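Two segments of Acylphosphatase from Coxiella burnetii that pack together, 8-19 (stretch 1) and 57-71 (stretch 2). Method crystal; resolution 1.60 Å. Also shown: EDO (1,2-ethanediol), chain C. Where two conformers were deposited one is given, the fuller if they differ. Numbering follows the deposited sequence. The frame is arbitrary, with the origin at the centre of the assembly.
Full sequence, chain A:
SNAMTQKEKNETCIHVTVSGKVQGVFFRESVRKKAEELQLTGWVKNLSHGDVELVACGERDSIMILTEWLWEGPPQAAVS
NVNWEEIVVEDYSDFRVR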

# COMPACT_ATOMS: atom_id res chain seq x y z
N GLU A 8 12.17 -8.46 12.65
CA GLU A 8 10.97 -9.25 12.91
C GLU A 8 10.05 -8.56 13.92
O GLU A 8 8.83 -8.54 13.76
N LYS A 9 10.66 -7.99 14.95
CA LYS A 9 9.93 -7.29 16.00
C LYS A 9 9.26 -6.02 15.47
O LYS A 9 8.11 -5.73 15.80
N ASN A 10 10.00 -5.28 14.66
CA ASN A 10 9.61 -3.93 14.28
C ASN A 10 8.90 -3.82 12.94
O ASN A 10 8.63 -2.72 12.48
N GLU A 11 8.61 -4.95 12.31
CA GLU A 11 7.94 -4.90 11.01
C GLU A 11 6.74 -5.84 10.94
O GLU A 11 6.69 -6.86 11.63
N THR A 12 5.78 -5.48 10.11
CA THR A 12 4.67 -6.37 9.82
C THR A 12 4.18 -6.12 8.40
O THR A 12 4.79 -5.36 7.66
N CYS A 13 3.09 -6.77 8.02
CA CYS A 13 2.52 -6.58 6.69
C CYS A 13 1.03 -6.32 6.79
O CYS A 13 0.36 -6.82 7.71
N ILE A 14 0.50 -5.54 5.85
CA ILE A 14 -0.94 -5.34 5.74
C ILE A 14 -1.40 -5.59 4.30
O ILE A 14 -0.60 -5.50 3.36
N HIS A 15 -2.68 -5.90 4.15
CA HIS A 15 -3.32 -6.02 2.85
C HIS A 15 -4.40 -4.95 2.79
O HIS A 15 -5.11 -4.71 3.77
N VAL A 16 -4.52 -4.28 1.64
CA VAL A 16 -5.42 -3.15 1.50
C VAL A 16 -6.20 -3.21 0.20
O VAL A 16 -5.67 -3.62 -0.83
N THR A 17 -7.47 -2.80 0.26
CA THR A 17 -8.21 -2.44 -0.95
C THR A 17 -8.65 -0.98 -0.84
O THR A 17 -9.05 -0.51 0.23
N VAL A 18 -8.56 -0.28 -1.96
CA VAL A 18 -8.90 1.14 -2.02
C VAL A 18 -9.95 1.34 -3.10
O VAL A 18 -9.73 0.99 -4.26
N SER A 19 -11.09 1.90 -2.72
CA SER A 19 -12.18 2.10 -3.65
C SER A 19 -12.38 3.57 -4.00
O SER A 19 -11.96 4.45 -3.26
N CYS A 57 4.68 -4.04 3.48
CA CYS A 57 5.42 -4.60 4.61
C CYS A 57 6.53 -3.66 5.02
O CYS A 57 7.20 -3.06 4.17
N GLY A 58 6.73 -3.54 6.33
CA GLY A 58 7.82 -2.75 6.86
C GLY A 58 7.48 -2.27 8.26
O GLY A 58 6.64 -2.86 8.94
N GLU A 59 8.12 -1.19 8.68
CA GLU A 59 7.88 -0.65 10.02
C GLU A 59 6.47 -0.11 10.15
O GLU A 59 5.89 0.40 9.19
N ARG A 60 5.89 -0.24 11.34
CA ARG A 60 4.48 0.09 11.55
C ARG A 60 4.16 1.58 11.40
O ARG A 60 3.09 1.94 10.89
N ASP A 61 5.07 2.45 11.83
CA ASP A 61 4.85 3.88 11.63
C ASP A 61 4.68 4.18 10.14
O ASP A 61 3.77 4.91 9.75
N SER A 62 5.55 3.61 9.31
CA SER A 62 5.47 3.79 7.86
C SER A 62 4.17 3.22 7.31
O SER A 62 3.50 3.86 6.49
N ILE A 63 3.82 2.02 7.74
CA ILE A 63 2.56 1.40 7.33
C ILE A 63 1.38 2.34 7.62
O ILE A 63 0.52 2.57 6.76
N MSE A 64 1.35 2.90 8.83
CA MSE A 64 0.23 3.74 9.22
C MSE A 64 0.21 5.10 8.54
O MSE A 64 -0.86 5.68 8.35
N ILE A 65 1.37 5.61 8.17
CA ILE A 65 1.43 6.80 7.35
C ILE A 65 0.86 6.49 5.96
O ILE A 65 0.08 7.27 5.41
N LEU A 66 1.22 5.33 5.41
CA LEU A 66 0.68 4.92 4.12
C LEU A 66 -0.84 4.80 4.12
O LEU A 66 -1.50 5.31 3.23
N THR A 67 -1.39 4.11 5.13
CA THR A 67 -2.83 3.91 5.18
C THR A 67 -3.60 5.23 5.28
O THR A 67 -4.71 5.34 4.77
N GLU A 68 -3.01 6.23 5.92
CA GLU A 68 -3.67 7.53 6.00
C GLU A 68 -3.59 8.23 4.65
O GLU A 68 -4.56 8.84 4.19
N TRP A 69 -2.43 8.12 4.00
CA TRP A 69 -2.22 8.75 2.70
C TRP A 69 -3.13 8.16 1.62
O TRP A 69 -3.51 8.85 0.67
N LEU A 70 -3.49 6.88 1.76
CA LEU A 70 -4.32 6.23 0.75
C LEU A 70 -5.70 6.86 0.64
O LEU A 70 -6.38 6.68 -0.37
N TRP A 71 -6.12 7.59 1.66
CA TRP A 71 -7.41 8.29 1.59
C TRP A 71 -7.32 9.49 0.66
O TRP A 71 -8.33 9.98 0.18

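The two stretches meet as a short antiparallel ladder, then as a strand covered by a helix. In the ladder the backbone satisfies itself: Thr12 N donates to Gly58 O and Gly58 N donates to Thr12 O, each at 3.0 Å. Glycine suits position 58 because, at its backbone angles, a CB would jam against the carbonyl oxygen of the preceding residue. One residue along, Cys13 and Cys57, both m, place their sulfurs on the same face of the sheet and close a disulfide, SG to SG 2.0 Å with chi3 of 110°.

Arg60 reaches back to the carbonyls around the junction of the first helix and the strand. Its extended side chain (m, t, t) brings NH1 to 2.9 Å from Lys9 O, with a weak second bond from NH2 to the same oxygen at 3.4 Å. Water 1 accepts from Arg60 NH2 (3.0 Å) and lies 2.8 Å from Glu8 O, one of several acceptors competing for its protons. Water 2 donates to Asn10 O (2.6 Å) and accepts from Arg60 N (2.8 Å) and NH1 (3.2 Å), so a backbone amide in the helix's first turn is also satisfied. Arg60 CG lies 3.9 Å from Thr12 CG2. Nearby, two carboxylates share water 3, which donates to Glu11 OE2 (2.7 Å) and Glu59 OE2 (2.9 Å).

Farther along, buried aliphatic side chains, with no polar group needing a partner, fill the space between strand and helix. Ile63 (m, t) points toward the strand, its CD1 3.6 Å from Thr12 CG2 and its CG2 3.5 Å from Ile14 CD1. Ile14 (p, t) starts sideways, but its CD1 also reaches Thr67 CG2 at 3.4 Å; Thr67 (p) offers this methyl while its OG1 donates to Met64 O (3.1 Å). Val16 and Val18, both t, point toward Leu70 (m, t), whose CD1 lies 3.9 Å from Val16 CG1 and 4.2 Å from Val18 CG2. His15 ND1 donates to ethanediol O1 at 2.7 Å.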

# COMPACT_ATOMS: atom_id res chain seq x y z
CB GLU A 8 11.35 -10.64 13.42
CG GLU A 8 11.89 -11.57 12.35
CD GLU A 8 12.38 -12.88 12.92
OE1 GLU A 8 12.61 -12.95 14.15
OE2 GLU A 8 12.52 -13.85 12.14
CB LYS A 9 10.92 -6.92 17.10
CG LYS A 9 10.31 -6.38 18.37
CD LYS A 9 11.39 -6.02 19.39
CE LYS A 9 12.26 -7.22 19.76
NZ LYS A 9 13.25 -6.89 20.84
CB ASN A 10 10.84 -3.02 14.28
CG ASN A 10 11.32 -2.68 15.68
OD1 ASN A 10 10.52 -2.58 16.61
ND2 ASN A 10 12.63 -2.52 15.84
CB GLU A 11 8.93 -5.19 9.88
CG GLU A 11 10.11 -4.23 9.87
CD GLU A 11 11.17 -4.58 8.85
OE1 GLU A 11 10.98 -5.54 8.07
OE2 GLU A 11 12.21 -3.89 8.83
CB THR A 12 3.51 -6.19 10.84
OG1 THR A 12 2.58 -7.26 10.70
CG2 THR A 12 2.82 -4.85 10.61
CB CYS A 13 2.74 -7.83 5.83
SG CYS A 13 4.45 -8.21 5.42
CB ILE A 14 -1.37 -3.91 6.18
CG1 ILE A 14 -0.79 -2.85 5.23
CG2 ILE A 14 -0.97 -3.65 7.63
CD1 ILE A 14 -1.41 -1.47 5.42
CB HIS A 15 -3.93 -7.41 2.70
CG HIS A 15 -4.70 -7.61 1.43
ND1 HIS A 15 -6.07 -7.57 1.38
CD2 HIS A 15 -4.28 -7.85 0.16
CE1 HIS A 15 -6.47 -7.78 0.13
NE2 HIS A 15 -5.40 -7.95 -0.62
CB VAL A 16 -4.65 -1.82 1.49
CG1 VAL A 16 -5.59 -0.63 1.73
CG2 VAL A 16 -3.52 -1.84 2.52
CB THR A 17 -9.42 -3.35 -1.22
OG1 THR A 17 -10.26 -3.39 -0.06
CG2 THR A 17 -8.96 -4.76 -1.57
CB VAL A 18 -7.66 1.99 -2.34
CG1 VAL A 18 -8.02 3.48 -2.38
CG2 VAL A 18 -6.55 1.74 -1.32
CB SER A 19 -13.49 1.53 -3.08
OG SER A 19 -13.92 2.27 -1.95
CB CYS A 57 6.05 -5.94 4.23
SG CYS A 57 4.90 -7.23 3.69
CB GLU A 59 8.95 0.39 10.35
CG GLU A 59 10.32 -0.25 10.45
CD GLU A 59 11.39 0.67 11.00
OE1 GLU A 59 11.18 1.90 10.98
OE2 GLU A 59 12.43 0.16 11.45
CB ARG A 60 3.99 -0.44 12.89
CG ARG A 60 4.00 -1.97 12.95
CD ARG A 60 3.70 -2.48 14.35
NE ARG A 60 3.76 -3.94 14.44
CZ ARG A 60 4.88 -4.62 14.65
NH1 ARG A 60 6.03 -3.98 14.78
NH2 ARG A 60 4.85 -5.95 14.73
CB ASP A 61 6.00 4.71 12.20
CG ASP A 61 5.96 4.82 13.71
OD1 ASP A 61 5.13 4.15 14.36
OD2 ASP A 61 6.79 5.58 14.26
CB SER A 62 6.66 3.16 7.15
OG SER A 62 7.84 3.90 7.40
CB ILE A 63 2.36 0.03 8.02
CG1 ILE A 63 3.36 -0.98 7.45
CG2 ILE A 63 0.93 -0.46 7.87
CD1 ILE A 63 3.29 -2.33 8.12
CB MSE A 64 0.16 3.87 10.75
CG MSE A 64 -0.13 2.54 11.43
SE MSE A 64 -1.85 1.78 10.84
CE MSE A 64 -3.01 3.10 11.66
CB ILE A 65 2.86 7.33 7.24
CG1 ILE A 65 3.32 7.86 8.61
CG2 ILE A 65 2.96 8.43 6.18
CD1 ILE A 65 4.77 8.23 8.65
CB LEU A 66 1.29 3.59 3.68
CG LEU A 66 0.80 3.07 2.32
CD1 LEU A 66 1.30 3.97 1.20
CD2 LEU A 66 1.27 1.64 2.11
CB THR A 67 -3.28 2.96 6.32
OG1 THR A 67 -2.90 3.49 7.60
CG2 THR A 67 -2.68 1.57 6.15
CB GLU A 68 -3.07 8.42 7.10
CG GLU A 68 -3.71 9.80 7.13
CD GLU A 68 -3.39 10.59 8.38
OE1 GLU A 68 -2.94 9.98 9.38
OE2 GLU A 68 -3.59 11.82 8.37
CB TRP A 69 -0.76 8.63 2.28
CG TRP A 69 -0.52 9.14 0.90
CD1 TRP A 69 -0.31 10.44 0.53
CD2 TRP A 69 -0.50 8.37 -0.31
NE1 TRP A 69 -0.16 10.52 -0.84
CE2 TRP A 69 -0.26 9.26 -1.37
CE3 TRP A 69 -0.65 7.01 -0.60
CZ2 TRP A 69 -0.18 8.84 -2.70
CZ3 TRP A 69 -0.56 6.59 -1.92
CH2 TRP A 69 -0.33 7.51 -2.95
CB LEU A 70 -4.43 4.72 1.03
CG LEU A 70 -3.17 3.91 0.73
CD1 LEU A 70 -3.32 2.50 1.26
CD2 LEU A 70 -2.85 3.90 -0.77
CB TRP A 71 -7.88 8.74 2.98
CG TRP A 71 -8.40 7.63 3.82
CD1 TRP A 71 -7.70 6.90 4.74
CD2 TRP A 71 -9.74 7.13 3.85
NE1 TRP A 71 -8.52 5.97 5.33
CE2 TRP A 71 -9.78 6.09 4.80
CE3 TRP A 71 -10.92 7.45 3.16
CZ2 TRP A 71 -10.94 5.37 5.08
CZ3 TRP A 71 -12.07 6.74 3.44
CH2 TRP A 71 -12.07 5.71 4.39
C1 EDO C . -8.41 -6.05 3.82
O1 EDO C . -7.76 -7.28 3.48
C2 EDO C . -8.67 -5.25 2.55
O2 EDO C . -9.62 -5.94 1.73
O HOH W 1 6.34 -8.49 15.04
O HOH W 2 7.06 -1.15 13.77
O HOH W 3 13.15 -2.56 10.97